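Local coordinates for peptide ABC transporter, peptide-binding protein (Thermus thermophilus, PDB 2D5W), which binds oligopeptides, here a pentapeptide, and probably delivers them to an ABC transporter for import, at residues N562-A567 and W593-Y598; D294-P299 and K597-T602. All blocks are in the same frame, centred on the assembly; numbering follows the deposited sequence.

How the interactions relate
Both contacts fasten the C-terminal tail of the chain, and their centres lie about 8 Å apart. Along the chain 294-299 comes first, nearly 300 residues before the tail, then 562-567; both contacts end on 593-602. Interaction 1 joins 562-567, in the loop after strand 560-561, to 593-598; interaction 2 carries the tail, as 597-602, across strand 293-308 of a mixed sheet. Lys597 and Tyr598 belong to both. Gln595 bridges the two: its amide is bonded within interaction 1, while CG packs against Trp296 CD2 at 3.4 Å and NE2 lies beside Val298 CG2. Ala596 also rests on Trp296. The tail from Trp593 to Leu600 is thus held against strand 293-308 and that loop.

Interaction 1: N562-A567 and W593-Y598; sequences NYVASA and WDQAKY
Gln595 grips the backbone of Ala565 with both ends of its amide: OE1 accepts from Ala565 N at 3.0 Å, and NE2 donates to Ala565 O at 2.8 Å. The amide thus pairs with the N-H and C=O of one residue, as the backbone of a neighbouring strand could. Both bonds are nearly straight, 170° at the hydrogen, so the pair fixes the rotation of the amide; the chain of Gln595 reaches this backbone through a bend at chi2 (64°). A water that donates to both OE1 and Tyr563 O, at the centre of an inverse gamma turn, gives OE1 a second bond. Asn562 OD1 takes Trp593 N at 3.1 Å in a more bent bond and also accepts from Lys592 N, while its ND2 donates to Glu581 O and Val590 O. Two further waters bridge Asn562 N to Trp593 O and Ala567 N to Tyr598 O.

The apolar part centres on Val564, whose CB is directed toward 593-598. CG2 meets Trp593 CB at 3.9 Å; CG1, anti to the backbone N (chi1 174°), reaches Tyr598 CD2 at 3.7 Å. Ser566 CB packs against Tyr598 CB at 3.9 Å. Lys597 CG sits over the centre of the Tyr598 ring, and the Tyr598 hydroxyl bonds Asp50.

Trp593 donates through NE1 to Glu581 and meets Trp577 edge-to-face. The CB atoms of Tyr563 and Ala565 are directed away from 593-598; their side chains touch Val556 and Tyr554 of strand 544-557, while strand 293-308 borders Gln595.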
loop_
_atom_site.group_PDB
_atom_site.type_symbol
_atom_site.label_atom_id
_atom_site.label_comp_id
_atom_site.label_asym_id
_atom_site.label_seq_id
_atom_site.Cartn_x
_atom_site.Cartn_y
_atom_site.Cartn_z
ATOM N N ASN A 562 20.874 11.758 -2.151
ATOM C CA ASN A 562 20.058 10.895 -2.988
ATOM C C ASN A 562 18.957 10.113 -2.275
ATOM O O ASN A 562 18.292 9.276 -2.884
ATOM C CB ASN A 562 20.957 9.978 -3.822
ATOM C CG ASN A 562 21.896 10.768 -4.716
ATOM O OD1 ASN A 562 21.550 11.856 -5.179
ATOM N ND2 ASN A 562 23.083 10.227 -4.965
ATOM N N TYR A 563 18.765 10.397 -0.987
ATOM C CA TYR A 563 17.689 9.773 -0.214
ATOM C C TYR A 563 16.556 10.768 -0.452
ATOM O O TYR A 563 16.290 11.643 0.375
ATOM C CB TYR A 563 18.043 9.724 1.274
ATOM C CG TYR A 563 17.051 8.934 2.103
ATOM C CD1 TYR A 563 17.197 7.558 2.273
ATOM C CD2 TYR A 563 15.941 9.553 2.676
ATOM C CE1 TYR A 563 16.261 6.815 2.993
ATOM C CE2 TYR A 563 14.998 8.822 3.396
ATOM C CZ TYR A 563 15.163 7.455 3.549
ATOM O OH TYR A 563 14.226 6.726 4.245
ATOM N N VAL A 564 15.904 10.624 -1.602
ATOM C CA VAL A 564 14.856 11.536 -2.036
ATOM C C VAL A 564 13.580 10.817 -2.437
ATOM O O VAL A 564 13.621 9.737 -3.027
ATOM C CB VAL A 564 15.375 12.367 -3.237
ATOM C CG1 VAL A 564 14.270 13.240 -3.815
ATOM C CG2 VAL A 564 16.561 13.208 -2.791
ATOM N N ALA A 565 12.448 11.435 -2.119
ATOM C CA ALA A 565 11.146 10.880 -2.444
ATOM C C ALA A 565 10.301 11.929 -3.158
ATOM O O ALA A 565 10.561 13.130 -3.060
ATOM C CB ALA A 565 10.439 10.423 -1.168
ATOM N N SER A 566 9.297 11.465 -3.891
ATOM C CA SER A 566 8.383 12.352 -4.595
ATOM C C SER A 566 7.007 11.719 -4.455
ATOM O O SER A 566 6.870 10.666 -3.840
ATOM C CB SER A 566 8.761 12.470 -6.072
ATOM O OG SER A 566 8.555 11.240 -6.742
ATOM N N ALA A 567 5.992 12.354 -5.024
ATOM C CA ALA A 567 4.636 11.827 -4.928
ATOM C C ALA A 567 4.525 10.365 -5.354
ATOM O O ALA A 567 3.813 9.582 -4.724
ATOM C CB ALA A 567 3.689 12.681 -5.758
ATOM N N TRP A 593 20.140 13.941 -7.055
ATOM C CA TRP A 593 18.765 14.380 -6.859
ATOM C C TRP A 593 18.701 15.390 -5.723
ATOM O O TRP A 593 19.540 15.369 -4.826
ATOM C CB TRP A 593 17.868 13.185 -6.513
ATOM C CG TRP A 593 17.940 12.070 -7.505
ATOM C CD1 TRP A 593 18.834 11.040 -7.521
ATOM C CD2 TRP A 593 17.124 11.913 -8.673
ATOM N NE1 TRP A 593 18.629 10.253 -8.630
ATOM C CE2 TRP A 593 17.587 10.768 -9.354
ATOM C CE3 TRP A 593 16.049 12.633 -9.212
ATOM C CZ2 TRP A 593 17.012 10.322 -10.550
ATOM C CZ3 TRP A 593 15.478 12.191 -10.401
ATOM C CH2 TRP A 593 15.961 11.046 -11.055
ATOM N N ASP A 594 17.721 16.285 -5.772
ATOM C CA ASP A 594 17.536 17.257 -4.705
ATOM C C ASP A 594 16.075 17.212 -4.298
ATOM O O ASP A 594 15.179 17.325 -5.135
ATOM C CB ASP A 594 17.893 18.677 -5.135
ATOM C CG ASP A 594 17.823 19.655 -3.973
ATOM O OD1 ASP A 594 18.740 19.640 -3.122
ATOM O OD2 ASP A 594 16.841 20.421 -3.892
ATOM N N GLN A 595 15.846 17.065 -3.001
ATOM C CA GLN A 595 14.503 16.955 -2.457
ATOM C C GLN A 595 13.586 18.166 -2.625
ATOM O O GLN A 595 12.376 18.014 -2.771
ATOM C CB GLN A 595 14.595 16.599 -0.971
ATOM C CG GLN A 595 13.257 16.334 -0.323
ATOM C CD GLN A 595 12.568 15.125 -0.913
ATOM O OE1 GLN A 595 12.891 13.982 -0.579
ATOM N NE2 GLN A 595 11.625 15.367 -1.809
ATOM N N ALA A 596 14.161 19.362 -2.611
ATOM C CA ALA A 596 13.381 20.593 -2.709
ATOM C C ALA A 596 12.261 20.640 -3.749
ATOM O O ALA A 596 11.106 20.907 -3.411
ATOM C CB ALA A 596 14.318 21.779 -2.911
ATOM N N LYS A 597 12.595 20.372 -5.005
ATOM C CA LYS A 597 11.612 20.440 -6.086
ATOM C C LYS A 597 10.431 19.474 -5.996
ATOM O O LYS A 597 9.422 19.670 -6.673
ATOM C CB LYS A 597 12.308 20.258 -7.436
ATOM C CG LYS A 597 12.872 18.867 -7.667
ATOM C CD LYS A 597 13.556 18.761 -9.023
ATOM C CE LYS A 597 14.833 19.585 -9.067
ATOM N NZ LYS A 597 15.834 19.106 -8.071
ATOM N N TYR A 598 10.545 18.443 -5.166
ATOM C CA TYR A 598 9.468 17.465 -5.029
ATOM C C TYR A 598 8.697 17.632 -3.725
ATOM O O TYR A 598 7.693 16.957 -3.501
ATOM C CB TYR A 598 10.036 16.047 -5.072
ATOM C CG TYR A 598 11.009 15.803 -6.195
ATOM C CD1 TYR A 598 10.582 15.755 -7.522
ATOM C CD2 TYR A 598 12.367 15.636 -5.933
ATOM C CE1 TYR A 598 11.488 15.546 -8.560
ATOM C CE2 TYR A 598 13.278 15.429 -6.958
ATOM C CZ TYR A 598 12.835 15.385 -8.267
ATOM O OH TYR A 598 13.753 15.194 -9.274
HETATM O O HOH W 1 20.270 14.473 -2.411
HETATM O O HOH W 2 14.864 13.774 1.392
HETATM O O HOH W 3 6.366 15.284 -5.406
#

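Interaction 2: D294-P299 and K597-T602; sequences DIWFVP and KYALST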
loop_
_atom_site.group_PDB
_atom_site.type_symbol
_atom_site.label_atom_id
_atom_site.label_comp_id
_atom_site.label_asym_id
_atom_site.label_seq_id
_atom_site.Cartn_x
_atom_site.Cartn_y
_atom_site.Cartn_z
ATOM N N ASP A 294 17.620 18.067 7.896
ATOM C CA ASP A 294 16.719 18.841 7.056
ATOM C C ASP A 294 15.376 18.130 7.178
ATOM O O ASP A 294 15.320 16.898 7.263
ATOM C CB ASP A 294 17.171 18.845 5.593
ATOM C CG ASP A 294 18.374 19.734 5.364
ATOM O OD1 ASP A 294 19.501 19.206 5.290
ATOM O OD2 ASP A 294 18.188 20.966 5.274
ATOM N N ILE A 295 14.300 18.906 7.219
ATOM C CA ILE A 295 12.958 18.350 7.330
ATOM C C ILE A 295 12.192 18.710 6.067
ATOM O O ILE A 295 12.138 19.876 5.676
ATOM C CB ILE A 295 12.214 18.927 8.550
ATOM C CG1 ILE A 295 13.040 18.688 9.818
ATOM C CG2 ILE A 295 10.835 18.281 8.673
ATOM C CD1 ILE A 295 12.508 19.405 11.042
ATOM N N TRP A 296 11.602 17.705 5.430
ATOM C CA TRP A 296 10.843 17.896 4.198
ATOM C C TRP A 296 9.452 17.296 4.311
ATOM O O TRP A 296 9.244 16.341 5.056
ATOM C CB TRP A 296 11.536 17.204 3.022
ATOM C CG TRP A 296 12.973 17.542 2.844
ATOM C CD1 TRP A 296 14.049 16.833 3.293
ATOM C CD2 TRP A 296 13.498 18.668 2.139
ATOM N NE1 TRP A 296 15.218 17.447 2.903
ATOM C CE2 TRP A 296 14.906 18.576 2.194
ATOM C CE3 TRP A 296 12.913 19.747 1.462
ATOM C CZ2 TRP A 296 15.741 19.526 1.594
ATOM C CZ3 TRP A 296 13.743 20.690 0.867
ATOM C CH2 TRP A 296 15.143 20.572 0.937
ATOM N N PHE A 297 8.509 17.852 3.558
ATOM C CA PHE A 297 7.141 17.344 3.529
ATOM C C PHE A 297 6.833 17.045 2.070
ATOM O O PHE A 297 6.848 17.942 1.227
ATOM C CB PHE A 297 6.172 18.387 4.086
ATOM C CG PHE A 297 6.334 18.627 5.558
ATOM C CD1 PHE A 297 5.599 17.893 6.481
ATOM C CD2 PHE A 297 7.243 19.570 6.023
ATOM C CE1 PHE A 297 5.768 18.095 7.849
ATOM C CE2 PHE A 297 7.421 19.780 7.390
ATOM C CZ PHE A 297 6.681 19.042 8.303
ATOM N N VAL A 298 6.559 15.779 1.773
ATOM C CA VAL A 298 6.296 15.366 0.403
ATOM C C VAL A 298 4.865 14.903 0.180
ATOM O O VAL A 298 4.425 13.916 0.759
ATOM C CB VAL A 298 7.250 14.218 -0.009
ATOM C CG1 VAL A 298 6.986 13.802 -1.450
ATOM C CG2 VAL A 298 8.696 14.662 0.161
ATOM N N PRO A 299 4.112 15.630 -0.660
ATOM C CA PRO A 299 2.730 15.228 -0.921
ATOM C C PRO A 299 2.710 13.931 -1.722
ATOM O O PRO A 299 3.608 13.669 -2.519
ATOM C CB PRO A 299 2.175 16.406 -1.717
ATOM C CG PRO A 299 2.938 17.563 -1.164
ATOM C CD PRO A 299 4.345 17.011 -1.117
ATOM N N LYS A 597 12.595 20.372 -5.005
ATOM C CA LYS A 597 11.612 20.440 -6.086
ATOM C C LYS A 597 10.431 19.474 -5.996
ATOM O O LYS A 597 9.422 19.670 -6.673
ATOM C CB LYS A 597 12.308 20.258 -7.436
ATOM C CG LYS A 597 12.872 18.867 -7.667
ATOM C CD LYS A 597 13.556 18.761 -9.023
ATOM C CE LYS A 597 14.833 19.585 -9.067
ATOM N NZ LYS A 597 15.834 19.106 -8.071
ATOM N N TYR A 598 10.545 18.443 -5.166
ATOM C CA TYR A 598 9.468 17.465 -5.029
ATOM C C TYR A 598 8.697 17.632 -3.725
ATOM O O TYR A 598 7.693 16.957 -3.501
ATOM C CB TYR A 598 10.036 16.047 -5.072
ATOM C CG TYR A 598 11.009 15.803 -6.195
ATOM C CD1 TYR A 598 10.582 15.755 -7.522
ATOM C CD2 TYR A 598 12.367 15.636 -5.933
ATOM C CE1 TYR A 598 11.488 15.546 -8.560
ATOM C CE2 TYR A 598 13.278 15.429 -6.958
ATOM C CZ TYR A 598 12.835 15.385 -8.267
ATOM O OH TYR A 598 13.753 15.194 -9.274
ATOM N N ALA A 599 9.167 18.532 -2.868
ATOM C CA ALA A 599 8.531 18.752 -1.576
ATOM C C ALA A 599 7.770 20.066 -1.507
ATOM O O ALA A 599 7.929 20.935 -2.364
ATOM C CB ALA A 599 9.582 18.709 -0.477
ATOM N N LEU A 600 6.939 20.197 -0.478
ATOM C CA LEU A 600 6.171 21.416 -0.266
ATOM C C LEU A 600 7.149 22.550 0.015
ATOM O O LEU A 600 8.247 22.318 0.523
ATOM C CB LEU A 600 5.225 21.249 0.924
ATOM C CG LEU A 600 4.061 20.271 0.757
ATOM C CD1 LEU A 600 3.350 20.096 2.089
ATOM C CD2 LEU A 600 3.100 20.793 -0.303
ATOM N N SER A 601 6.746 23.773 -0.318
ATOM C CA SER A 601 7.581 24.950 -0.109
ATOM C C SER A 601 8.204 24.977 1.281
ATOM O O SER A 601 7.605 24.505 2.248
ATOM C CB SER A 601 6.760 26.223 -0.325
ATOM O OG SER A 601 6.253 26.285 -1.646
ATOM N N THR A 602 9.406 25.541 1.363
ATOM C CA THR A 602 10.161 25.654 2.609
ATOM C C THR A 602 10.390 24.300 3.272
ATOM O O THR A 602 11.563 23.871 3.326
ATOM C CB THR A 602 9.456 26.590 3.621
ATOM O OG1 THR A 602 8.211 26.012 4.033
ATOM C CG2 THR A 602 9.195 27.948 2.992
HETATM O O HOH W 4 8.885 20.566 2.677
#
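The Trp296 ring meets Ala599 obliquely, CE3 lying 4.0 Å from Ala599 CB. At the edge of the Phe297 ring, in its plane, lies a water that accepts from Phe297 N and donates to Leu600 O; the ring also meets that of Phe277, the planes about 55° apart. Phe297 O accepts from Leu600 N at 2.8 Å. The strand around 296-299 and the tail around 598-600 run 97° apart, so this is a crossing and not an added sheet strand: the backbone of this part of the strand bonds to strand 544-557, Asp294, Trp296 and Val298 pairing with Val556, Tyr554 and Asn552. Ala599 CB sits 3.3 Å from Phe297 O and 4.2 Å from Val298 CG2. In Leu600, CG stands anti to the carbonyl carbon (chi1 -68°), which places it 3.5 Å from Pro299 CG. Its methyls divide: CD1 meets Phe297 CB at 3.9 Å, and CD2 presses on Pro299 CG at 3.3 Å, closer than two saturated carbons normally sit. An alanine in place of Pro299 would probably leave CD2 of Leu600 without its close partner, a gap opening beside that methyl. Val298 CG1 approaches Tyr598 O at 3.8 Å.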